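Local coordinates for protein plantazolicin methyltransferase BamL (Bacillus amyloliquefaciens subsp. plantarum, PDB 5DLY) that probably transfers methyl groups from S-adenosylmethionine to an amine nitrogen during maturation of the antibiotic plantazolicin, and is bound to S-adenosyl-L-homocysteine and a substrate analog, at residues A[8-13]-A[135-140]; A[43-48]-A[126-131]; A[155-160]-A[257-262]. All coordinates share one frame; numbering follows the deposited sequence.

Overall arrangement
The three contacts lie along a Rossmann-like methyltransferase domain, and each reaches its ligand pocket. Interaction 2 packs a long helix on strand 124-130, and interaction 3 pairs the neighbouring strand 154-160 with 258-265; their centres are about 8 Å apart. The backbone joins them, with Ile127 O 2.9 Å from Tyr157 N and Leu131 N 2.7 Å from Val159 O, both probable hydrogen bonds. Interaction 1, its centre about 21 Å from that of interaction 2, ties the N-terminal helices to the loop following strand 124-130; Phe136 CE2 meets Ile129 CG2 at 3.9 Å. Interactions 1 and 2 touch S-adenosyl-L-homocysteine, whereas 2 and 3 hydrogen-bond the substrate analog, which Leu135 of interaction 1 also touches.

Interaction 1: residues A[8-13]-A[135-140]; sequences ESEANR and LFKNPI. With SAH (S-adenosyl-L-homocysteine), chain C.
An N-terminal helix is fastened here to the S-adenosyl-L-homocysteine-binding loop of a Rossmann-like methyltransferase, chiefly by Arg13 gripping the backbone carbonyls of Phe136 and Lys137. Arg13 NE donates to Phe136 O at 2.7 Å, in the carbonyl plane though bent at the hydrogen (135°). Arg13 NH2 makes a straighter bond (166°) to Lys137 O at 2.8 Å, approaching from above that carbonyl's plane. A turn at chi3 (-60°) swings NE toward the loop. Glu10 CA lies over one face of the flat guanidinium and Pro139 CG over the other, both toward the rim. NH2 also bonds Val6 O in helix 2-8, so this one group ties both N-terminal helices to the loop.

On the other side of the loop, Leu135 CD1 packs 3.5 Å from C5' of the ligand, and the Phe136 ring turns its edge to the adenine, CE1 being 3.6 Å from C5. Farther out, Glu10 is paired with Arg7; its OE2 stays 4.3 Å from Lys137 NZ, beyond salt-bridge range, and rests against Lys137 CE instead. Asn138 ND2 bonds Glu114 OE2. A water links Glu10 to Asn138, donating to Glu10 OE1 (2.9 Å) and Asn138 OD1 (2.7 Å).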
loop_
_atom_site.group_PDB
_atom_site.type_symbol
_atom_site.label_atom_id
_atom_site.label_comp_id
_atom_site.label_asym_id
_atom_site.label_seq_id
_atom_site.Cartn_x
_atom_site.Cartn_y
_atom_site.Cartn_z
ATOM N N GLU A 8 -1.406 -15.400 15.482
ATOM C CA GLU A 8 -2.287 -16.530 15.194
ATOM C C GLU A 8 -2.726 -16.599 13.738
ATOM O O GLU A 8 -3.153 -17.655 13.268
ATOM C CB GLU A 8 -3.498 -16.536 16.130
ATOM C CG GLU A 8 -3.174 -17.049 17.527
ATOM C CD GLU A 8 -2.577 -18.450 17.523
ATOM O OE1 GLU A 8 -1.356 -18.581 17.744
ATOM O OE2 GLU A 8 -3.317 -19.422 17.286
ATOM N N SER A 9 -2.602 -15.473 13.034
ATOM C CA SER A 9 -2.874 -15.408 11.596
ATOM C C SER A 9 -1.599 -15.493 10.748
ATOM O O SER A 9 -1.651 -15.372 9.518
ATOM C CB SER A 9 -3.671 -14.144 11.250
ATOM O OG SER A 9 -3.097 -12.978 11.818
ATOM N N GLU A 10 -0.460 -15.726 11.395
ATOM C CA GLU A 10 0.823 -15.802 10.693
ATOM C C GLU A 10 0.859 -16.872 9.597
ATOM O O GLU A 10 1.344 -16.615 8.495
ATOM C CB GLU A 10 1.970 -15.994 11.691
ATOM C CG GLU A 10 3.356 -15.967 11.078
ATOM C CD GLU A 10 4.444 -16.158 12.114
ATOM O OE1 GLU A 10 4.605 -15.275 12.984
ATOM O OE2 GLU A 10 5.134 -17.192 12.049
ATOM N N ALA A 11 0.337 -18.062 9.889
ATOM C CA ALA A 11 0.315 -19.146 8.910
ATOM C C ALA A 11 -0.471 -18.767 7.657
ATOM O O ALA A 11 -0.084 -19.127 6.550
ATOM C CB ALA A 11 -0.246 -20.420 9.527
ATOM N N ASN A 12 -1.565 -18.031 7.837
ATOM C CA ASN A 12 -2.343 -17.545 6.700
ATOM C C ASN A 12 -1.520 -16.609 5.823
ATOM O O ASN A 12 -1.568 -16.697 4.598
ATOM C CB ASN A 12 -3.621 -16.849 7.165
ATOM C CG ASN A 12 -4.596 -17.802 7.834
ATOM O OD1 ASN A 12 -4.640 -18.995 7.521
ATOM N ND2 ASN A 12 -5.387 -17.273 8.757
ATOM N N ARG A 13 -0.748 -15.735 6.460
ATOM C CA ARG A 13 0.070 -14.763 5.746
ATOM C C ARG A 13 1.211 -15.449 5.001
ATOM O O ARG A 13 1.527 -15.074 3.870
ATOM C CB ARG A 13 0.593 -13.680 6.699
ATOM C CG ARG A 13 -0.502 -12.802 7.281
ATOM C CD ARG A 13 0.058 -11.526 7.889
ATOM N NE ARG A 13 0.996 -11.835 8.966
ATOM C CZ ARG A 13 0.635 -12.142 10.208
ATOM N NH1 ARG A 13 -0.651 -12.165 10.556
ATOM N NH2 ARG A 13 1.566 -12.420 11.106
ATOM N N LEU A 135 0.751 -9.765 3.473
ATOM C CA LEU A 135 1.768 -10.751 3.085
ATOM C C LEU A 135 2.913 -10.839 4.076
ATOM O O LEU A 135 3.653 -11.822 4.067
ATOM C CB LEU A 135 2.344 -10.437 1.695
ATOM C CG LEU A 135 1.346 -10.399 0.539
ATOM C CD1 LEU A 135 2.039 -9.927 -0.723
ATOM C CD2 LEU A 135 0.786 -11.798 0.346
ATOM N N PHE A 136 3.071 -9.823 4.918
ATOM C CA PHE A 136 4.239 -9.756 5.798
ATOM C C PHE A 136 4.116 -10.731 6.958
ATOM O O PHE A 136 3.080 -10.776 7.614
ATOM C CB PHE A 136 4.418 -8.340 6.357
ATOM C CG PHE A 136 4.544 -7.265 5.308
ATOM C CD1 PHE A 136 5.027 -7.550 4.034
ATOM C CD2 PHE A 136 4.210 -5.954 5.616
ATOM C CE1 PHE A 136 5.141 -6.547 3.074
ATOM C CE2 PHE A 136 4.334 -4.943 4.669
ATOM C CZ PHE A 136 4.795 -5.244 3.397
ATOM N N LYS A 137 5.170 -11.504 7.215
ATOM C CA LYS A 137 5.195 -12.367 8.396
ATOM C C LYS A 137 5.038 -11.580 9.705
ATOM O O LYS A 137 4.295 -11.983 10.611
ATOM C CB LYS A 137 6.483 -13.200 8.420
ATOM C CG LYS A 137 6.587 -14.141 9.618
ATOM C CD LYS A 137 7.866 -14.967 9.571
ATOM C CE LYS A 137 8.006 -15.843 10.812
ATOM N NZ LYS A 137 9.252 -16.664 10.762
ATOM N N ASN A 138 5.729 -10.447 9.787
ATOM C CA ASN A 138 5.787 -9.641 10.998
ATOM C C ASN A 138 5.333 -8.196 10.742
ATOM O O ASN A 138 6.140 -7.264 10.803
ATOM C CB ASN A 138 7.211 -9.687 11.555
ATOM C CG ASN A 138 7.638 -11.097 11.936
ATOM O OD1 ASN A 138 7.034 -11.709 12.818
ATOM N ND2 ASN A 138 8.670 -11.614 11.275
ATOM N N PRO A 139 4.025 -8.000 10.474
ATOM C CA PRO A 139 3.543 -6.667 10.109
ATOM C C PRO A 139 3.732 -5.591 11.179
ATOM O O PRO A 139 4.024 -4.441 10.836
ATOM C CB PRO A 139 2.062 -6.891 9.797
ATOM C CG PRO A 139 1.696 -8.145 10.505
ATOM C CD PRO A 139 2.932 -8.995 10.462
ATOM N N ILE A 140 3.570 -5.936 12.461
ATOM C CA ILE A 140 3.748 -4.939 13.522
ATOM C C ILE A 140 5.216 -4.488 13.616
ATOM O O ILE A 140 5.493 -3.289 13.725
ATOM C CB ILE A 140 3.236 -5.457 14.890
ATOM C CG1 ILE A 140 1.770 -5.906 14.778
ATOM C CG2 ILE A 140 3.388 -4.388 15.963
ATOM C CD1 ILE A 140 1.213 -6.571 16.025
HETATM N N SAH C . 2.926 -2.665 -3.930
HETATM C CA SAH C . 2.564 -3.573 -5.066
HETATM C CB SAH C . 2.218 -4.958 -4.529
HETATM C CG SAH C . 2.804 -6.048 -5.431
HETATM S SD SAH C . 2.221 -7.665 -4.996
HETATM C C SAH C . 1.381 -3.017 -5.810
HETATM O O SAH C . 0.965 -1.886 -5.586
HETATM O OXT SAH C . 0.786 -3.682 -6.658
HETATM C "C5'" SAH C . 2.918 -7.914 -3.389
HETATM C "C4'" SAH C . 4.427 -7.704 -3.346
HETATM O "O4'" SAH C . 4.866 -7.710 -1.980
HETATM C "C3'" SAH C . 5.199 -8.826 -4.038
HETATM O "O3'" SAH C . 6.044 -8.282 -5.070
HETATM C "C2'" SAH C . 5.989 -9.495 -2.920
HETATM O "O2'" SAH C . 7.265 -10.016 -3.304
HETATM C "C1'" SAH C . 6.136 -8.346 -1.937
HETATM N N9 SAH C . 6.452 -8.741 -0.545
HETATM C C8 SAH C . 5.834 -9.691 0.190
HETATM N N7 SAH C . 6.386 -9.779 1.420
HETATM C C5 SAH C . 7.366 -8.862 1.483
HETATM C C6 SAH C . 8.336 -8.444 2.503
HETATM N N6 SAH C . 8.321 -9.043 3.709
HETATM N N1 SAH C . 9.201 -7.445 2.185
HETATM C C2 SAH C . 9.189 -6.865 0.967
HETATM N N3 SAH C . 8.321 -7.196 -0.025
HETATM C C4 SAH C . 7.412 -8.185 0.184
HETATM O O HOH W 1 7.144 -14.204 13.768
#

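Interaction 2: residues A[43-48]-A[126-131]; sequences ISIETF and IIFIHL. With SAH (S-adenosyl-L-homocysteine), chain C; 5D7 (prop-2-en-1-yl 2-[(1S)-1-amino-4-carbamimidamidobutyl]-1,3-thiazole-4-carboxylate), chain B.
Phe48, Phe128 and Ile126 carry this helix-on-sheet contact, in which helix 23-56 covers one face of the central sheet of the Rossmann-like fold. The short segments run nearly antiparallel (154°), their axes 10.5 Å apart at closest approach. Phe48 turns its edge onto the face of Phe128 in a T-shaped stack: the centroids are 4.7 Å apart, the planes lie at 66°, and Phe48 CE2 sits over the ring centre, 3.6 Å from Phe128 CG. A chi1 of 74° puts Phe48 CG between the backbone N and the carbonyl carbon, and the ring beyond it lies with the Ile45 carbonyl oxygen over the centre of one face; the opposite face receives Ile126 CG2 in a CH-pi contact, 3.9 Å from the centroid. Ile126 CD1 presses on Phe48 CD1 at the rim.

Around Phe128, Ser44 CB meets the ring edge at CZ (3.8 Å), and Ile45 CG1 lies 3.9 Å from Phe128 CE2, the side chains crossing at about a right angle. His130 CB sits toward the rim of the face opposite Phe48. At the strand end, His130 O accepts from the amino N of S-adenosyl-L-homocysteine at 2.8 Å, and Leu131 O from the substrate analog's amino N at 3.0 Å. Tyr157 of strand 154-160 packs against both phenylalanines, Val73 of helix 72-80 touches Ile45 and Phe128, and strand 62-66 bonds the backbone of Ile126 and Phe128.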
loop_
_atom_site.group_PDB
_atom_site.type_symbol
_atom_site.label_atom_id
_atom_site.label_comp_id
_atom_site.label_asym_id
_atom_site.label_seq_id
_atom_site.Cartn_x
_atom_site.Cartn_y
_atom_site.Cartn_z
ATOM N N ILE A 43 -4.775 6.085 -8.426
ATOM C CA ILE A 43 -5.671 6.691 -7.440
ATOM C C ILE A 43 -5.050 6.711 -6.041
ATOM O O ILE A 43 -5.055 7.745 -5.363
ATOM C CB ILE A 43 -7.059 6.042 -7.466
ATOM C CG1 ILE A 43 -7.716 6.367 -8.802
ATOM C CG2 ILE A 43 -7.921 6.521 -6.301
ATOM C CD1 ILE A 43 -8.892 5.481 -9.125
ATOM N N SER A 44 -4.473 5.588 -5.625
ATOM C CA SER A 44 -3.794 5.539 -4.338
ATOM C C SER A 44 -2.606 6.490 -4.258
ATOM O O SER A 44 -2.425 7.152 -3.238
ATOM C CB SER A 44 -3.358 4.118 -4.021
ATOM O OG SER A 44 -4.490 3.282 -3.903
ATOM N N ILE A 45 -1.816 6.560 -5.333
ATOM C CA ILE A 45 -0.656 7.462 -5.373
ATOM C C ILE A 45 -1.102 8.927 -5.302
ATOM O O ILE A 45 -0.592 9.702 -4.491
ATOM C CB ILE A 45 0.215 7.231 -6.630
ATOM C CG1 ILE A 45 0.833 5.822 -6.615
ATOM C CG2 ILE A 45 1.278 8.324 -6.745
ATOM C CD1 ILE A 45 1.375 5.366 -7.963
ATOM N N GLU A 46 -2.075 9.301 -6.134
ATOM C CA GLU A 46 -2.532 10.688 -6.121
ATOM C C GLU A 46 -3.212 11.059 -4.806
ATOM O O GLU A 46 -3.225 12.234 -4.416
ATOM C CB GLU A 46 -3.435 11.002 -7.324
ATOM C CG GLU A 46 -2.743 10.900 -8.685
ATOM C CD GLU A 46 -1.550 11.840 -8.864
ATOM O OE1 GLU A 46 -1.414 12.824 -8.115
ATOM O OE2 GLU A 46 -0.729 11.588 -9.771
ATOM N N THR A 47 -3.748 10.059 -4.105
ATOM C CA THR A 47 -4.351 10.285 -2.799
ATOM C C THR A 47 -3.257 10.699 -1.828
ATOM O O THR A 47 -3.412 11.702 -1.142
ATOM C CB THR A 47 -5.125 9.054 -2.295
ATOM O OG1 THR A 47 -6.233 8.808 -3.163
ATOM C CG2 THR A 47 -5.665 9.265 -0.876
ATOM N N PHE A 48 -2.134 9.976 -1.792
ATOM C CA PHE A 48 -1.097 10.390 -0.848
ATOM C C PHE A 48 -0.412 11.697 -1.240
ATOM O O PHE A 48 -0.038 12.477 -0.370
ATOM C CB PHE A 48 -0.129 9.262 -0.415
ATOM C CG PHE A 48 0.883 8.827 -1.458
ATOM C CD1 PHE A 48 1.893 9.684 -1.904
ATOM C CD2 PHE A 48 0.891 7.510 -1.903
ATOM C CE1 PHE A 48 2.849 9.238 -2.818
ATOM C CE2 PHE A 48 1.844 7.058 -2.809
ATOM C CZ PHE A 48 2.817 7.928 -3.272
ATOM N N ILE A 126 7.177 10.216 2.551
ATOM C CA ILE A 126 6.078 9.282 2.319
ATOM C C ILE A 126 6.612 7.865 2.285
ATOM O O ILE A 126 7.594 7.585 1.603
ATOM C CB ILE A 126 5.344 9.580 0.989
ATOM C CG1 ILE A 126 4.848 11.037 0.978
ATOM C CG2 ILE A 126 4.211 8.579 0.759
ATOM C CD1 ILE A 126 4.215 11.475 -0.322
ATOM N N ILE A 127 5.953 6.991 3.034
ATOM C CA ILE A 127 6.190 5.561 2.969
ATOM C C ILE A 127 4.876 4.926 2.512
ATOM O O ILE A 127 3.831 5.157 3.109
ATOM C CB ILE A 127 6.677 5.002 4.329
ATOM C CG1 ILE A 127 7.952 5.732 4.777
ATOM C CG2 ILE A 127 6.887 3.495 4.237
ATOM C CD1 ILE A 127 8.441 5.369 6.169
ATOM N N PHE A 128 4.933 4.160 1.425
ATOM C CA PHE A 128 3.735 3.620 0.779
ATOM C C PHE A 128 3.732 2.103 0.907
ATOM O O PHE A 128 4.731 1.441 0.610
ATOM C CB PHE A 128 3.801 4.012 -0.701
ATOM C CG PHE A 128 2.525 3.806 -1.496
ATOM C CD1 PHE A 128 1.256 3.989 -0.949
ATOM C CD2 PHE A 128 2.621 3.486 -2.856
ATOM C CE1 PHE A 128 0.117 3.852 -1.735
ATOM C CE2 PHE A 128 1.494 3.346 -3.634
ATOM C CZ PHE A 128 0.237 3.528 -3.075
ATOM N N ILE A 129 2.622 1.548 1.386
ATOM C CA ILE A 129 2.484 0.094 1.490
ATOM C C ILE A 129 1.189 -0.280 0.780
ATOM O O ILE A 129 0.107 -0.310 1.385
ATOM C CB ILE A 129 2.438 -0.400 2.957
ATOM C CG1 ILE A 129 3.551 0.242 3.812
ATOM C CG2 ILE A 129 2.540 -1.912 2.985
ATOM C CD1 ILE A 129 3.529 -0.203 5.268
ATOM N N HIS A 130 1.294 -0.562 -0.516
ATOM C CA HIS A 130 0.116 -0.718 -1.353
ATOM C C HIS A 130 -0.144 -2.182 -1.677
ATOM O O HIS A 130 0.673 -2.856 -2.310
ATOM C CB HIS A 130 0.308 0.097 -2.647
ATOM C CG HIS A 130 -0.921 0.208 -3.497
ATOM N ND1 HIS A 130 -1.994 1.010 -3.176
ATOM C CD2 HIS A 130 -1.211 -0.346 -4.699
ATOM C CE1 HIS A 130 -2.911 0.912 -4.125
ATOM N NE2 HIS A 130 -2.454 0.102 -5.067
ATOM N N LEU A 131 -1.316 -2.653 -1.251
ATOM C CA LEU A 131 -1.808 -3.996 -1.565
ATOM C C LEU A 131 -0.821 -5.126 -1.217
ATOM O O LEU A 131 -0.662 -6.099 -1.978
ATOM C CB LEU A 131 -2.327 -4.056 -3.025
ATOM C CG LEU A 131 -3.355 -2.991 -3.440
ATOM C CD1 LEU A 131 -3.748 -3.138 -4.908
ATOM C CD2 LEU A 131 -4.592 -3.045 -2.545
HETATM N N SAH C . 2.926 -2.665 -3.930
HETATM C CA SAH C . 2.564 -3.573 -5.066
HETATM C CB SAH C . 2.218 -4.958 -4.529
HETATM C CG SAH C . 2.804 -6.048 -5.431
HETATM S SD SAH C . 2.221 -7.665 -4.996
HETATM C C SAH C . 1.381 -3.017 -5.810
HETATM O O SAH C . 0.965 -1.886 -5.586
HETATM O OXT SAH C . 0.786 -3.682 -6.658
HETATM C "C5'" SAH C . 2.918 -7.914 -3.389
HETATM C "C4'" SAH C . 4.427 -7.704 -3.346
HETATM O "O4'" SAH C . 4.866 -7.710 -1.980
HETATM C "C3'" SAH C . 5.199 -8.826 -4.038
HETATM O "O3'" SAH C . 6.044 -8.282 -5.070
HETATM C "C2'" SAH C . 5.989 -9.495 -2.920
HETATM O "O2'" SAH C . 7.265 -10.016 -3.304
HETATM C "C1'" SAH C . 6.136 -8.346 -1.937
HETATM N N9 SAH C . 6.452 -8.741 -0.545
HETATM C C8 SAH C . 5.834 -9.691 0.190
HETATM N N7 SAH C . 6.386 -9.779 1.420
HETATM C C5 SAH C . 7.366 -8.862 1.483
HETATM C C6 SAH C . 8.336 -8.444 2.503
HETATM N N6 SAH C . 8.321 -9.043 3.709
HETATM N N1 SAH C . 9.201 -7.445 2.185
HETATM C C2 SAH C . 9.189 -6.865 0.967
HETATM N N3 SAH C . 8.321 -7.196 -0.025
HETATM C C4 SAH C . 7.412 -8.185 0.184
HETATM O O9 5D7 B . -6.459 -5.247 -4.565
HETATM C C6 5D7 B . -6.799 -6.398 -4.795
HETATM O O7 5D7 B . -8.153 -6.709 -5.182
HETATM C C8 5D7 B . -9.182 -5.716 -5.189
HETATM C C2 5D7 B . -5.834 -7.520 -4.717
HETATM N N3 5D7 B . -4.497 -7.317 -4.572
HETATM C C4 5D7 B . -3.751 -8.430 -4.528
HETATM S S5 5D7 B . -4.792 -9.807 -4.701
HETATM C C1 5D7 B . -6.230 -8.861 -4.820
HETATM C CA 5D7 B . -2.290 -8.605 -4.390
HETATM N N 5D7 B . -1.675 -7.290 -4.522
HETATM C CB 5D7 B . -1.911 -9.251 -3.050
HETATM C CG 5D7 B . -2.661 -8.731 -1.818
HETATM C CD 5D7 B . -1.761 -8.858 -0.598
HETATM N NE 5D7 B . -2.519 -8.495 0.593
HETATM C CZ 5D7 B . -3.285 -9.273 1.360
HETATM N NH2 5D7 B . -3.877 -8.782 2.360
HETATM N NH1 5D7 B . -3.407 -10.514 1.107
HETATM C C3 5D7 B . -10.479 -6.383 -5.569
HETATM C C5 5D7 B . -11.390 -5.744 -6.277
#

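Interaction 3: residues A[155-160]-A[257-262]; sequences CIYIVD and LLHGWI. With 5D7 (prop-2-en-1-yl 2-[(1S)-1-amino-4-carbamimidamidobutyl]-1,3-thiazole-4-carboxylate), chain B.
Strand 154-160 pairs antiparallel with strand 258-265, the reversed strand inserted between 154-160 and 209-214 in the 3-2-1-4-5-7-6 order of class I methyltransferases. Six backbone hydrogen bonds hold the two together, two at each hydrogen-bonded pair: Ile156 with Ile262, Ile158 with Gly260, and Asp160 with Leu258. Ile158 N and Gly260 N each reach the other residue's carbonyl O at 2.8 Å. CA-H...O contacts lie between the hydrogen bonds, as from Val159 CA to Leu258 O (3.2 Å).

Aromatic stacking dominates the face bearing Tyr157, Val159, His259 and Trp261. Tyr157 CG is anti to the backbone N (chi1 -178°), and from there the ring lies offset over the six-membered ring of Trp261, centroids 3.9 Å apart and planes at 19°. Tyr157 CD1 lies over the centre of the indole, 3.3 Å from Trp261 CE2. Val159 CG2 lies on the other side of the tyrosine. Cys155 SG approaches the indole edge, 4.0 Å from Trp261 CZ3, and Trp261 NE1 bonds Gly219 O beyond the strands. Helix 23-56 packs on this face through Thr47 and Phe48.

On the opposite face the packing is aliphatic at the Ile156 end. Ile156 and Ile262 lie side by side, their CD1 atoms 4.0 Å apart; both touch helix 139-148, and Ile262 also touches 192-203.

Asp160 is the polar member of that face. Its OD1 accepts from NE of the substrate analog and OD2 from its NH2, both at 2.9 Å, while Gly134 N also donates to OD2. A buried carboxylate thus faces the guanidinium of the arginine-like analog with two hydrogen bonds, one to each carboxylate oxygen, consistent with selection of a positively charged arginine side chain at this end of the pocket.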
loop_
_atom_site.group_PDB
_atom_site.type_symbol
_atom_site.label_atom_id
_atom_site.label_comp_id
_atom_site.label_asym_id
_atom_site.label_seq_id
_atom_site.Cartn_x
_atom_site.Cartn_y
_atom_site.Cartn_z
ATOM N N CYS A 155 3.966 10.805 6.169
ATOM C CA CYS A 155 2.943 9.805 6.417
ATOM C C CYS A 155 3.322 8.453 5.840
ATOM O O CYS A 155 4.033 8.375 4.835
ATOM C CB CYS A 155 1.580 10.243 5.862
ATOM S SG CYS A 155 1.595 10.519 4.084
ATOM N N ILE A 156 2.853 7.404 6.511
ATOM C CA ILE A 156 2.747 6.064 5.922
ATOM C C ILE A 156 1.316 5.938 5.427
ATOM O O ILE A 156 0.386 6.189 6.195
ATOM C CB ILE A 156 3.012 4.935 6.945
ATOM C CG1 ILE A 156 4.338 5.164 7.676
ATOM C CG2 ILE A 156 3.028 3.573 6.242
ATOM C CD1 ILE A 156 4.669 4.141 8.743
ATOM N N TYR A 157 1.134 5.539 4.170
ATOM C CA TYR A 157 -0.197 5.253 3.631
ATOM C C TYR A 157 -0.274 3.780 3.248
ATOM O O TYR A 157 0.531 3.299 2.453
ATOM C CB TYR A 157 -0.522 6.168 2.440
ATOM C CG TYR A 157 -1.910 5.988 1.844
ATOM C CD1 TYR A 157 -3.024 5.809 2.664
ATOM C CD2 TYR A 157 -2.110 6.020 0.455
ATOM C CE1 TYR A 157 -4.302 5.656 2.121
ATOM C CE2 TYR A 157 -3.380 5.874 -0.096
ATOM C CZ TYR A 157 -4.471 5.679 0.748
ATOM O OH TYR A 157 -5.738 5.522 0.222
ATOM N N ILE A 158 -1.248 3.077 3.821
ATOM C CA ILE A 158 -1.403 1.630 3.674
ATOM C C ILE A 158 -2.764 1.363 3.054
ATOM O O ILE A 158 -3.775 1.867 3.549
ATOM C CB ILE A 158 -1.357 0.919 5.056
ATOM C CG1 ILE A 158 -0.055 1.239 5.807
ATOM C CG2 ILE A 158 -1.519 -0.594 4.899
ATOM C CD1 ILE A 158 -0.041 0.800 7.262
ATOM N N VAL A 159 -2.794 0.601 1.961
ATOM C CA VAL A 159 -4.047 0.199 1.326
ATOM C C VAL A 159 -3.987 -1.312 1.215
ATOM O O VAL A 159 -3.030 -1.844 0.704
ATOM C CB VAL A 159 -4.214 0.830 -0.081
ATOM C CG1 VAL A 159 -5.564 0.460 -0.690
ATOM C CG2 VAL A 159 -4.082 2.341 0.005
ATOM N N ASP A 160 -5.001 -2.009 1.714
ATOM C CA ASP A 160 -5.006 -3.460 1.627
ATOM C C ASP A 160 -6.402 -4.053 1.610
ATOM O O ASP A 160 -7.394 -3.358 1.853
ATOM C CB ASP A 160 -4.195 -4.071 2.781
ATOM C CG ASP A 160 -3.587 -5.440 2.429
ATOM O OD1 ASP A 160 -3.495 -5.790 1.222
ATOM O OD2 ASP A 160 -3.172 -6.149 3.376
ATOM N N LEU A 257 -11.787 -1.334 0.334
ATOM C CA LEU A 257 -10.450 -1.680 0.804
ATOM C C LEU A 257 -10.213 -1.031 2.160
ATOM O O LEU A 257 -10.901 -0.071 2.520
ATOM C CB LEU A 257 -9.410 -1.173 -0.198
ATOM C CG LEU A 257 -9.391 -1.894 -1.551
ATOM C CD1 LEU A 257 -8.683 -1.061 -2.603
ATOM C CD2 LEU A 257 -8.725 -3.253 -1.432
ATOM N N LEU A 258 -9.242 -1.555 2.905
ATOM C CA LEU A 258 -8.733 -0.864 4.094
ATOM C C LEU A 258 -7.782 0.254 3.675
ATOM O O LEU A 258 -6.891 0.036 2.839
ATOM C CB LEU A 258 -7.982 -1.843 4.991
ATOM C CG LEU A 258 -8.683 -3.130 5.428
ATOM C CD1 LEU A 258 -7.728 -3.961 6.267
ATOM C CD2 LEU A 258 -9.926 -2.791 6.229
ATOM N N HIS A 259 -7.980 1.447 4.244
ATOM C CA HIS A 259 -7.088 2.585 4.032
ATOM C C HIS A 259 -6.603 3.059 5.387
ATOM O O HIS A 259 -7.414 3.373 6.254
ATOM C CB HIS A 259 -7.822 3.727 3.325
ATOM C CG HIS A 259 -8.434 3.330 2.025
ATOM N ND1 HIS A 259 -9.631 2.653 1.953
ATOM C CD2 HIS A 259 -8.018 3.503 0.746
ATOM C CE1 HIS A 259 -9.922 2.414 0.688
ATOM N NE2 HIS A 259 -8.971 2.931 -0.064
ATOM N N GLY A 260 -5.288 3.082 5.584
ATOM C CA GLY A 260 -4.715 3.467 6.877
ATOM C C GLY A 260 -3.624 4.494 6.699
ATOM O O GLY A 260 -2.840 4.412 5.747
ATOM N N TRP A 261 -3.605 5.487 7.587
ATOM C CA TRP A 261 -2.568 6.512 7.600
ATOM C C TRP A 261 -1.909 6.572 8.957
ATOM O O TRP A 261 -2.591 6.530 9.993
ATOM C CB TRP A 261 -3.138 7.909 7.306
ATOM C CG TRP A 261 -3.924 8.032 6.043
ATOM C CD1 TRP A 261 -5.213 7.645 5.845
ATOM C CD2 TRP A 261 -3.474 8.599 4.808
ATOM N NE1 TRP A 261 -5.599 7.918 4.556
ATOM C CE2 TRP A 261 -4.554 8.516 3.899
ATOM C CE3 TRP A 261 -2.270 9.189 4.384
ATOM C CZ2 TRP A 261 -4.460 8.972 2.581
ATOM C CZ3 TRP A 261 -2.175 9.644 3.068
ATOM C CH2 TRP A 261 -3.267 9.530 2.182
ATOM N N ILE A 262 -0.581 6.659 8.943
ATOM C CA ILE A 262 0.212 6.986 10.117
ATOM C C ILE A 262 0.885 8.317 9.782
ATOM O O ILE A 262 1.708 8.400 8.863
ATOM C CB ILE A 262 1.224 5.867 10.440
ATOM C CG1 ILE A 262 0.491 4.603 10.898
ATOM C CG2 ILE A 262 2.179 6.282 11.551
ATOM C CD1 ILE A 262 1.300 3.332 10.729
HETATM O O9 5D7 B . -6.459 -5.247 -4.565
HETATM C C6 5D7 B . -6.799 -6.398 -4.795
HETATM O O7 5D7 B . -8.153 -6.709 -5.182
HETATM C C8 5D7 B . -9.182 -5.716 -5.189
HETATM C C2 5D7 B . -5.834 -7.520 -4.717
HETATM N N3 5D7 B . -4.497 -7.317 -4.572
HETATM C C4 5D7 B . -3.751 -8.430 -4.528
HETATM S S5 5D7 B . -4.792 -9.807 -4.701
HETATM C C1 5D7 B . -6.230 -8.861 -4.820
HETATM C CA 5D7 B . -2.290 -8.605 -4.390
HETATM N N 5D7 B . -1.675 -7.290 -4.522
HETATM C CB 5D7 B . -1.911 -9.251 -3.050
HETATM C CG 5D7 B . -2.661 -8.731 -1.818
HETATM C CD 5D7 B . -1.761 -8.858 -0.598
HETATM N NE 5D7 B . -2.519 -8.495 0.593
HETATM C CZ 5D7 B . -3.285 -9.273 1.360
HETATM N NH2 5D7 B . -3.877 -8.782 2.360
HETATM N NH1 5D7 B . -3.407 -10.514 1.107
HETATM C C3 5D7 B . -10.479 -6.383 -5.569
HETATM C C5 5D7 B . -11.390 -5.744 -6.277
#